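Hypothetical protein Atu2144 (Agrobacterium tumefaciens, PDB 2ODF) is of unknown function but probably hydrolyses the amide bond of a small N-acylated substrate, in the manner of N-formylglutamate amidohydrolases. Local coordinates at residues 19-29 with 66-74; 56-67 with 77-85. All coordinates share one frame; numbering follows the deposited sequence.

Both interactions use helix 62-73, and they share Ala66 and Arg67. Interaction 1 sets the C-terminal part of this helix against strand 27-31 and the loop before it, whereas interaction 2 sets its N-terminal part, with the loop leading into it, against strand 77-80 and the turn that follows. The two strands are parallel neighbours in the mixed sheet, and the contacts meet there: Val78 N lies 2.9 Å from Leu29 O and Glu19 N 2.8 Å from Leu77 O, both probable hydrogen bonds. The centres of interactions 1 and 2 are about 16 Å apart. Interaction 2 lies nearer the middle of the chain.

Interaction 1. Residues 19-29 with 66-74; sequences ENAAAKGDVLL and ARLLSEKFH
Leu29 drives its CD1 methyl into the side of helix 66-73, where it rests against backbone as much as side chain: CD1 is 3.3 Å from Ser70 N and also lies 3.8 Å from Leu69 CB. With CG beside the backbone N (chi1 -66°), chi2 of 157° directs CD1 at the helical turn between Ala66 and Ser70, and Leu29 CD1 is 3.5 Å from Ala66 O. Its approach to Ser70 CA, 3.5 Å from Leu29 CD1, is tighter than usual for two carbons. Further along, Val27 CG2 meets the Phe73 ring obliquely, and that ring in turn makes an edge-to-face contact with His245 of helix 234-256. Val151 and Ile153 of strand 149-156 also touch Leu29.

On its solvent side the contact is polar and looser. The extended Arg67 side chain grips the Glu19 carboxylate side-on, with NE donating to OE1 and NH2 to OE2; Arg67 NH2 is 2.8 Å from Glu19 OE2. The two flat groups are only 10° from coplanar, and Glu19 OE1 receives NE on its syn lone pair. Asn20 ND2 makes a weak bond to Ser70 OG, whose stronger partner is Ala75 O, and a water joins ND2 to ND1 of the exposed His74. His74, with positive phi, follows the helix in a Schellman motif, and its carbonyl O accepts a weak bond from Gly25 N at 2.7 Å. Gly25 lets the two backbones come close, its CA 3.7 Å from Phe73 O. A second water bridges the Phe73 carbonyl to Val27 N. The chemistry is therefore divided: methyl packing seats the helix on the sheet, weak direct bonds and two waters join its C-terminal end to the loop and the start of the strand, and the near-coplanar two-nitrogen grip restricts rotation of both flat groups.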
loop_
_atom_site.group_PDB
_atom_site.type_symbol
_atom_site.label_atom_id
_atom_site.label_comp_id
_atom_site.label_asym_id
_atom_site.label_seq_id
_atom_site.Cartn_x
_atom_site.Cartn_y
_atom_site.Cartn_z
ATOM N N GLU A 19 9.567 3.236 -20.849
ATOM C CA GLU A 19 10.197 3.373 -22.129
ATOM C C GLU A 19 9.196 3.872 -23.158
ATOM O O GLU A 19 8.046 3.589 -23.079
ATOM C CB GLU A 19 10.871 2.079 -22.544
ATOM C CG GLU A 19 12.158 1.772 -21.779
ATOM C CD GLU A 19 12.702 0.389 -22.079
ATOM O OE1 GLU A 19 12.207 -0.245 -22.996
ATOM O OE2 GLU A 19 13.630 -0.049 -21.412
ATOM N N ASN A 20 9.672 4.689 -24.075
ATOM C CA ASN A 20 8.798 5.273 -25.067
ATOM C C ASN A 20 7.697 6.102 -24.394
ATOM O O ASN A 20 6.596 6.063 -24.793
ATOM C CB ASN A 20 8.259 4.154 -25.936
ATOM C CG ASN A 20 8.341 4.451 -27.390
ATOM O OD1 ASN A 20 8.799 5.474 -27.765
ATOM N ND2 ASN A 20 7.848 3.560 -28.207
ATOM N N ALA A 21 8.062 6.851 -23.361
ATOM C CA ALA A 21 7.117 7.681 -22.585
ATOM C C ALA A 21 6.271 8.579 -23.493
ATOM O O ALA A 21 5.043 8.716 -23.329
ATOM C CB ALA A 21 7.877 8.530 -21.551
ATOM N N ALA A 22 6.919 9.165 -24.489
ATOM C CA ALA A 22 6.238 10.045 -25.413
ATOM C C ALA A 22 5.758 9.348 -26.692
ATOM O O ALA A 22 5.625 9.981 -27.697
ATOM C CB ALA A 22 7.126 11.259 -25.750
ATOM N N ALA A 23 5.458 8.058 -26.655
ATOM C CA ALA A 23 4.912 7.375 -27.836
ATOM C C ALA A 23 3.541 7.936 -28.257
ATOM O O ALA A 23 2.745 8.363 -27.427
ATOM C CB ALA A 23 4.800 5.864 -27.591
ATOM N N LYS A 24 3.280 7.888 -29.555
ATOM C CA LYS A 24 2.016 8.330 -30.143
ATOM C C LYS A 24 0.959 7.241 -30.142
ATOM O O LYS A 24 -0.191 7.511 -30.459
ATOM C CB LYS A 24 2.214 8.679 -31.611
ATOM C CG LYS A 24 3.064 9.869 -31.915
ATOM C CD LYS A 24 3.106 10.030 -33.434
ATOM C CE LYS A 24 3.962 11.213 -33.874
ATOM N NZ LYS A 24 4.027 11.384 -35.366
ATOM N N GLY A 25 1.363 6.000 -29.885
ATOM C CA GLY A 25 0.462 4.849 -29.996
ATOM C C GLY A 25 -0.621 4.771 -28.928
ATOM O O GLY A 25 -0.405 5.186 -27.799
ATOM N N ASP A 26 -1.779 4.219 -29.299
ATOM C CA ASP A 26 -2.901 4.032 -28.373
ATOM C C ASP A 26 -2.624 2.937 -27.313
ATOM O O ASP A 26 -3.172 2.983 -26.207
ATOM C CB ASP A 26 -4.186 3.628 -29.123
ATOM C CG ASP A 26 -4.637 4.649 -30.170
ATOM O OD1 ASP A 26 -4.368 5.873 -30.019
ATOM O OD2 ASP A 26 -5.282 4.201 -31.151
ATOM N N VAL A 27 -1.786 1.953 -27.636
ATOM C CA VAL A 27 -1.517 0.852 -26.712
ATOM C C VAL A 27 -0.555 1.283 -25.567
ATOM O O VAL A 27 0.443 1.967 -25.797
ATOM C CB VAL A 27 -0.987 -0.386 -27.465
ATOM C CG1 VAL A 27 -0.474 -1.423 -26.531
ATOM C CG2 VAL A 27 -2.101 -0.984 -28.348
ATOM N N LEU A 28 -0.919 0.936 -24.333
ATOM C CA LEU A 28 -0.058 1.139 -23.156
ATOM C C LEU A 28 0.326 -0.237 -22.647
ATOM O O LEU A 28 -0.534 -1.011 -22.170
ATOM C CB LEU A 28 -0.795 1.923 -22.069
ATOM C CG LEU A 28 -0.019 2.253 -20.769
ATOM C CD1 LEU A 28 1.302 3.002 -21.005
ATOM C CD2 LEU A 28 -0.918 3.008 -19.735
ATOM N N LEU A 29 1.601 -0.569 -22.822
ATOM C CA LEU A 29 2.128 -1.860 -22.457
ATOM C C LEU A 29 2.587 -1.823 -21.005
ATOM O O LEU A 29 3.220 -0.841 -20.572
ATOM C CB LEU A 29 3.292 -2.248 -23.362
ATOM C CG LEU A 29 2.958 -2.503 -24.843
ATOM C CD1 LEU A 29 4.193 -2.331 -25.787
ATOM C CD2 LEU A 29 2.274 -3.869 -25.014
ATOM N N ALA A 66 7.780 -7.410 -24.729
ATOM C CA ALA A 66 7.167 -6.087 -24.497
ATOM C C ALA A 66 7.924 -4.928 -25.158
ATOM O O ALA A 66 7.310 -4.007 -25.695
ATOM C CB ALA A 66 6.998 -5.838 -23.009
ATOM N N ARG A 67 9.232 -4.971 -25.084
ATOM C CA ARG A 67 10.054 -4.001 -25.767
ATOM C C ARG A 67 9.850 -4.011 -27.282
ATOM O O ARG A 67 9.715 -2.994 -27.872
ATOM C CB ARG A 67 11.514 -4.150 -25.376
ATOM C CG ARG A 67 11.819 -3.750 -23.967
ATOM C CD ARG A 67 13.236 -3.900 -23.621
ATOM N NE ARG A 67 13.515 -3.077 -22.483
ATOM C CZ ARG A 67 14.334 -3.400 -21.515
ATOM N NH1 ARG A 67 14.971 -4.533 -21.542
ATOM N NH2 ARG A 67 14.517 -2.571 -20.529
ATOM N N LEU A 68 9.798 -5.208 -27.835
ATOM C CA LEU A 68 9.613 -5.359 -29.278
ATOM C C LEU A 68 8.249 -4.842 -29.676
ATOM O O LEU A 68 8.129 -4.136 -30.673
ATOM C CB LEU A 68 9.806 -6.800 -29.711
ATOM C CG LEU A 68 11.223 -7.324 -29.554
ATOM C CD1 LEU A 68 11.236 -8.766 -29.992
ATOM C CD2 LEU A 68 12.241 -6.502 -30.339
ATOM N N LEU A 69 7.224 -5.168 -28.896
ATOM C CA LEU A 69 5.884 -4.592 -29.088
ATOM C C LEU A 69 5.805 -3.067 -28.921
ATOM O O LEU A 69 5.005 -2.412 -29.564
ATOM C CB LEU A 69 4.867 -5.288 -28.153
ATOM C CG LEU A 69 4.581 -6.765 -28.433
ATOM C CD1 LEU A 69 3.681 -7.363 -27.372
ATOM C CD2 LEU A 69 3.934 -6.918 -29.824
ATOM N N SER A 70 6.631 -2.506 -28.050
ATOM C CA SER A 70 6.707 -1.062 -27.856
ATOM C C SER A 70 7.158 -0.349 -29.161
ATOM O O SER A 70 6.610 0.701 -29.527
ATOM C CB SER A 70 7.646 -0.768 -26.686
ATOM O OG SER A 70 7.803 0.622 -26.473
ATOM N N GLU A 71 8.115 -0.955 -29.848
ATOM C CA GLU A 71 8.605 -0.519 -31.172
ATOM C C GLU A 71 7.499 -0.701 -32.225
ATOM O O GLU A 71 7.151 0.235 -32.928
ATOM C CB GLU A 71 9.859 -1.331 -31.576
ATOM C CG GLU A 71 11.103 -1.113 -30.680
ATOM C CD GLU A 71 12.174 -2.275 -30.684
ATOM O OE1 GLU A 71 12.455 -2.912 -31.750
ATOM O OE2 GLU A 71 12.763 -2.526 -29.589
ATOM N N LYS A 72 6.933 -1.899 -32.309
ATOM C CA LYS A 72 5.936 -2.193 -33.335
ATOM C C LYS A 72 4.643 -1.384 -33.195
ATOM O O LYS A 72 4.092 -0.944 -34.189
ATOM C CB LYS A 72 5.614 -3.685 -33.356
ATOM C CG LYS A 72 6.831 -4.540 -33.730
ATOM C CD LYS A 72 6.497 -5.979 -33.682
ATOM C CE LYS A 72 7.715 -6.858 -34.017
ATOM N NZ LYS A 72 8.034 -6.790 -35.460
ATOM N N PHE A 73 4.166 -1.188 -31.967
ATOM C CA PHE A 73 2.945 -0.417 -31.733
ATOM C C PHE A 73 3.166 1.065 -31.462
ATOM O O PHE A 73 2.179 1.797 -31.253
ATOM C CB PHE A 73 2.129 -1.023 -30.573
ATOM C CG PHE A 73 1.322 -2.214 -30.968
ATOM C CD1 PHE A 73 0.153 -2.058 -31.690
ATOM C CD2 PHE A 73 1.707 -3.491 -30.609
ATOM C CE1 PHE A 73 -0.605 -3.165 -32.075
ATOM C CE2 PHE A 73 0.936 -4.608 -30.983
ATOM C CZ PHE A 73 -0.203 -4.437 -31.718
ATOM N N HIS A 74 4.425 1.513 -31.454
ATOM C CA HIS A 74 4.792 2.879 -31.034
ATOM C C HIS A 74 4.096 3.170 -29.715
ATOM O O HIS A 74 3.335 4.128 -29.560
ATOM C CB HIS A 74 4.475 3.886 -32.127
ATOM C CG HIS A 74 5.016 3.466 -33.451
ATOM N ND1 HIS A 74 6.357 3.555 -33.759
ATOM C CD2 HIS A 74 4.426 2.850 -34.502
ATOM C CE1 HIS A 74 6.559 3.068 -34.971
ATOM N NE2 HIS A 74 5.404 2.629 -35.442
HETATM O O HOH W 1 8.000 3.624 -31.380
HETATM O O HOH W 2 -0.441 1.357 -30.277
#

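Interaction 2. Residues 56-67 with 77-85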
loop_
_atom_site.group_PDB
_atom_site.type_symbol
_atom_site.label_atom_id
_atom_site.label_comp_id
_atom_site.label_asym_id
_atom_site.label_seq_id
_atom_site.Cartn_x
_atom_site.Cartn_y
_atom_site.Cartn_z
ATOM N N ALA A 56 10.740 -18.408 -11.018
ATOM C CA ALA A 56 10.255 -17.936 -9.706
ATOM C C ALA A 56 10.422 -16.410 -9.566
ATOM O O ALA A 56 9.578 -15.739 -8.968
ATOM C CB ALA A 56 11.002 -18.633 -8.541
ATOM N N ALA A 57 11.522 -15.896 -10.120
ATOM C CA ALA A 57 11.936 -14.506 -9.949
ATOM C C ALA A 57 11.397 -13.532 -10.979
ATOM O O ALA A 57 11.409 -12.333 -10.726
ATOM C CB ALA A 57 13.449 -14.410 -9.924
ATOM N N TRP A 58 10.941 -14.023 -12.122
ATOM C CA TRP A 58 10.480 -13.170 -13.212
ATOM C C TRP A 58 9.740 -13.986 -14.269
ATOM O O TRP A 58 9.653 -15.211 -14.169
ATOM C CB TRP A 58 11.675 -12.430 -13.836
ATOM C CG TRP A 58 12.585 -13.296 -14.657
ATOM C CD1 TRP A 58 12.930 -14.593 -14.426
ATOM C CD2 TRP A 58 13.260 -12.913 -15.847
ATOM N NE1 TRP A 58 13.772 -15.028 -15.396
ATOM C CE2 TRP A 58 14.000 -14.014 -16.278
ATOM C CE3 TRP A 58 13.316 -11.727 -16.590
ATOM C CZ2 TRP A 58 14.789 -13.978 -17.431
ATOM C CZ3 TRP A 58 14.099 -11.687 -17.716
ATOM C CH2 TRP A 58 14.831 -12.808 -18.130
ATOM N N ASP A 59 9.163 -13.294 -15.245
ATOM C CA ASP A 59 8.598 -13.923 -16.452
ATOM C C ASP A 59 9.676 -13.817 -17.528
ATOM O O ASP A 59 9.814 -12.765 -18.188
ATOM C CB ASP A 59 7.352 -13.179 -16.936
ATOM C CG ASP A 59 6.142 -13.405 -16.072
ATOM O OD1 ASP A 59 6.271 -13.892 -14.911
ATOM O OD2 ASP A 59 5.036 -13.021 -16.535
ATOM N N PRO A 60 10.447 -14.900 -17.734
ATOM C CA PRO A 60 11.483 -14.850 -18.771
ATOM C C PRO A 60 10.883 -14.589 -20.139
ATOM O O PRO A 60 9.852 -15.180 -20.488
ATOM C CB PRO A 60 12.117 -16.253 -18.747
ATOM C CG PRO A 60 11.473 -17.007 -17.670
ATOM C CD PRO A 60 10.340 -16.219 -17.081
ATOM N N GLY A 61 11.501 -13.680 -20.877
ATOM C CA GLY A 61 11.061 -13.344 -22.222
ATOM C C GLY A 61 10.069 -12.194 -22.278
ATOM O O GLY A 61 9.940 -11.573 -23.305
ATOM N N ALA A 62 9.342 -11.948 -21.186
ATOM C CA ALA A 62 8.190 -11.042 -21.224
ATOM C C ALA A 62 8.570 -9.576 -21.493
ATOM O O ALA A 62 7.934 -8.914 -22.309
ATOM C CB ALA A 62 7.355 -11.182 -19.929
ATOM N N LEU A 63 9.580 -9.056 -20.800
ATOM C CA LEU A 63 10.045 -7.688 -21.023
ATOM C C LEU A 63 10.629 -7.560 -22.446
ATOM O O LEU A 63 10.460 -6.541 -23.107
ATOM C CB LEU A 63 11.094 -7.296 -19.974
ATOM C CG LEU A 63 11.702 -5.929 -20.057
ATOM C CD1 LEU A 63 10.570 -4.909 -20.016
ATOM C CD2 LEU A 63 12.784 -5.713 -18.925
ATOM N N ALA A 64 11.276 -8.626 -22.915
ATOM C CA ALA A 64 11.948 -8.603 -24.207
ATOM C C ALA A 64 10.902 -8.474 -25.296
ATOM O O ALA A 64 11.055 -7.656 -26.209
ATOM C CB ALA A 64 12.767 -9.894 -24.403
ATOM N N VAL A 65 9.846 -9.292 -25.178
ATOM C CA VAL A 65 8.691 -9.235 -26.067
ATOM C C VAL A 65 7.986 -7.891 -25.958
ATOM O O VAL A 65 7.647 -7.300 -26.962
ATOM C CB VAL A 65 7.703 -10.384 -25.804
ATOM C CG1 VAL A 65 6.367 -10.123 -26.503
ATOM C CG2 VAL A 65 8.317 -11.723 -26.244
ATOM N N ALA A 66 7.780 -7.410 -24.729
ATOM C CA ALA A 66 7.167 -6.087 -24.497
ATOM C C ALA A 66 7.924 -4.928 -25.158
ATOM O O ALA A 66 7.310 -4.007 -25.695
ATOM C CB ALA A 66 6.998 -5.838 -23.009
ATOM N N ARG A 67 9.232 -4.971 -25.084
ATOM C CA ARG A 67 10.054 -4.001 -25.767
ATOM C C ARG A 67 9.850 -4.011 -27.282
ATOM O O ARG A 67 9.715 -2.994 -27.872
ATOM C CB ARG A 67 11.514 -4.150 -25.376
ATOM C CG ARG A 67 11.819 -3.750 -23.967
ATOM C CD ARG A 67 13.236 -3.900 -23.621
ATOM N NE ARG A 67 13.515 -3.077 -22.483
ATOM C CZ ARG A 67 14.334 -3.400 -21.515
ATOM N NH1 ARG A 67 14.971 -4.533 -21.542
ATOM N NH2 ARG A 67 14.517 -2.571 -20.529
ATOM N N LEU A 77 5.786 1.763 -22.620
ATOM C CA LEU A 77 5.946 0.543 -21.837
ATOM C C LEU A 77 6.318 0.936 -20.425
ATOM O O LEU A 77 7.300 1.639 -20.236
ATOM C CB LEU A 77 7.030 -0.352 -22.404
ATOM C CG LEU A 77 7.543 -1.536 -21.583
ATOM C CD1 LEU A 77 6.419 -2.496 -21.224
ATOM C CD2 LEU A 77 8.646 -2.238 -22.373
ATOM N N VAL A 78 5.519 0.492 -19.467
ATOM C CA VAL A 78 5.791 0.659 -18.041
ATOM C C VAL A 78 6.094 -0.700 -17.468
ATOM O O VAL A 78 5.315 -1.643 -17.643
ATOM C CB VAL A 78 4.611 1.254 -17.280
ATOM C CG1 VAL A 78 4.988 1.471 -15.787
ATOM C CG2 VAL A 78 4.169 2.550 -17.927
ATOM N N TYR A 79 7.230 -0.806 -16.783
ATOM C CA TYR A 79 7.665 -2.083 -16.268
ATOM C C TYR A 79 8.293 -1.930 -14.869
ATOM O O TYR A 79 8.786 -0.856 -14.484
ATOM C CB TYR A 79 8.572 -2.805 -17.256
ATOM C CG TYR A 79 9.932 -2.185 -17.475
ATOM C CD1 TYR A 79 10.097 -1.110 -18.355
ATOM C CD2 TYR A 79 11.052 -2.679 -16.836
ATOM C CE1 TYR A 79 11.336 -0.536 -18.568
ATOM C CE2 TYR A 79 12.319 -2.105 -17.061
ATOM C CZ TYR A 79 12.442 -1.033 -17.921
ATOM O OH TYR A 79 13.682 -0.440 -18.146
ATOM N N GLN A 80 8.214 -3.018 -14.125
ATOM C CA GLN A 80 8.765 -3.118 -12.779
ATOM C C GLN A 80 10.195 -3.602 -12.881
ATOM O O GLN A 80 10.472 -4.592 -13.579
ATOM C CB GLN A 80 7.855 -4.084 -12.014
ATOM C CG GLN A 80 8.148 -4.409 -10.600
ATOM C CD GLN A 80 8.502 -3.230 -9.689
ATOM O OE1 GLN A 80 7.636 -2.472 -9.207
ATOM N NE2 GLN A 80 9.761 -3.141 -9.376
ATOM N N ARG A 81 11.113 -2.897 -12.222
ATOM C CA ARG A 81 12.543 -3.213 -12.312
ATOM C C ARG A 81 13.062 -4.232 -11.279
ATOM O O ARG A 81 14.217 -4.606 -11.338
ATOM C CB ARG A 81 13.354 -1.910 -12.270
ATOM C CG ARG A 81 13.026 -1.008 -13.458
ATOM C CD ARG A 81 13.877 0.211 -13.531
ATOM N NE ARG A 81 15.275 -0.112 -13.795
ATOM C CZ ARG A 81 16.236 -0.109 -12.881
ATOM N NH1 ARG A 81 15.970 0.211 -11.617
ATOM N NH2 ARG A 81 17.479 -0.427 -13.243
ATOM N N PHE A 82 12.207 -4.678 -10.357
ATOM C CA PHE A 82 12.569 -5.663 -9.345
ATOM C C PHE A 82 11.596 -6.812 -9.270
ATOM O O PHE A 82 10.441 -6.703 -9.718
ATOM C CB PHE A 82 12.733 -4.973 -7.961
ATOM C CG PHE A 82 13.789 -3.899 -7.982
ATOM C CD1 PHE A 82 15.112 -4.202 -7.737
ATOM C CD2 PHE A 82 13.460 -2.614 -8.375
ATOM C CE1 PHE A 82 16.080 -3.229 -7.851
ATOM C CE2 PHE A 82 14.403 -1.653 -8.473
ATOM C CZ PHE A 82 15.714 -1.953 -8.213
ATOM N N SER A 83 12.091 -7.920 -8.704
ATOM C CA SER A 83 11.442 -9.210 -8.759
ATOM C C SER A 83 10.103 -9.275 -8.060
ATOM O O SER A 83 9.917 -8.703 -6.948
ATOM C CB SER A 83 12.336 -10.280 -8.136
ATOM O OG SER A 83 11.694 -11.537 -8.128
ATOM N N ARG A 84 9.210 -10.034 -8.693
ATOM C CA ARG A 84 7.906 -10.395 -8.136
ATOM C C ARG A 84 8.049 -11.184 -6.817
ATOM O O ARG A 84 7.058 -11.372 -6.095
ATOM C CB ARG A 84 7.115 -11.254 -9.135
ATOM C CG ARG A 84 7.765 -12.648 -9.436
ATOM C CD ARG A 84 6.945 -13.481 -10.395
ATOM N NE ARG A 84 5.612 -13.744 -9.871
ATOM C CZ ARG A 84 4.695 -14.509 -10.447
ATOM N NH1 ARG A 84 4.932 -15.086 -11.611
ATOM N NH2 ARG A 84 3.518 -14.663 -9.866
ATOM N N LEU A 85 9.241 -11.726 -6.560
ATOM C CA LEU A 85 9.490 -12.403 -5.271
ATOM C C LEU A 85 9.457 -11.447 -4.094
ATOM O O LEU A 85 9.061 -11.857 -2.992
ATOM C CB LEU A 85 10.807 -13.155 -5.271
ATOM C CG LEU A 85 10.889 -14.410 -6.138
ATOM C CD1 LEU A 85 12.343 -14.802 -6.236
ATOM C CD2 LEU A 85 10.068 -15.509 -5.590
HETATM O O HOH W 3 9.425 -10.339 -11.556
HETATM O O HOH W 4 7.028 -16.011 -13.334
#
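Ser83 OG has a double role across the turn: it donates to Ala57 O, 2.7 Å away, and accepts from Leu85 N at 2.9 Å, the latter forming an ST turn. Turning OG away from its own backbone N (chi1 177°) brings the hydroxyl to both partners. A water that accepts from Arg84 N also lies within hydrogen-bonding distance of Ala57 O, where it can donate, so solvent may add to the direct link between the two loops. Leu85 packs alongside, its CD1 3.9 Å from Ala57 CB.

Arg84 passes Ala56 O with its CG and CD, then bends at chi3 toward Asp59. Its guanidinium crosses the carboxylate with the planes 60° apart, and the salt bridge between Arg84 NH1 and Asp59 OD1 is long, 3.8 Å. A water to one side touches both, accepting from Arg84 NH1 and lying within hydrogen-bonding distance of Asp59 OD1. Stronger partners hold the other ends: Asp88 forms a salt bridge with Arg84 NH2, and Ser155 N donates to Asp59 OD2.

Along the helix the contact turns apolar. Leu63 CD1 sits over one face of the Tyr79 ring in a CH-pi contact, 4.1 Å from the centroid and 23° off the ring normal, while its CD2 lies over a face of the Arg67 guanidinium. One helical turn on, Ala66 CB meets Leu77 CD1 at 3.8 Å, and Leu77 CD2 reaches the aliphatic part of Arg67. Gly61 occupies the N-cap position of helix 62-73, which runs nearly antiparallel to strand 77-80; since that strand is parallel to its neighbour 27-31, the arrangement is that of a beta-alpha-beta crossover in an alpha/beta fold.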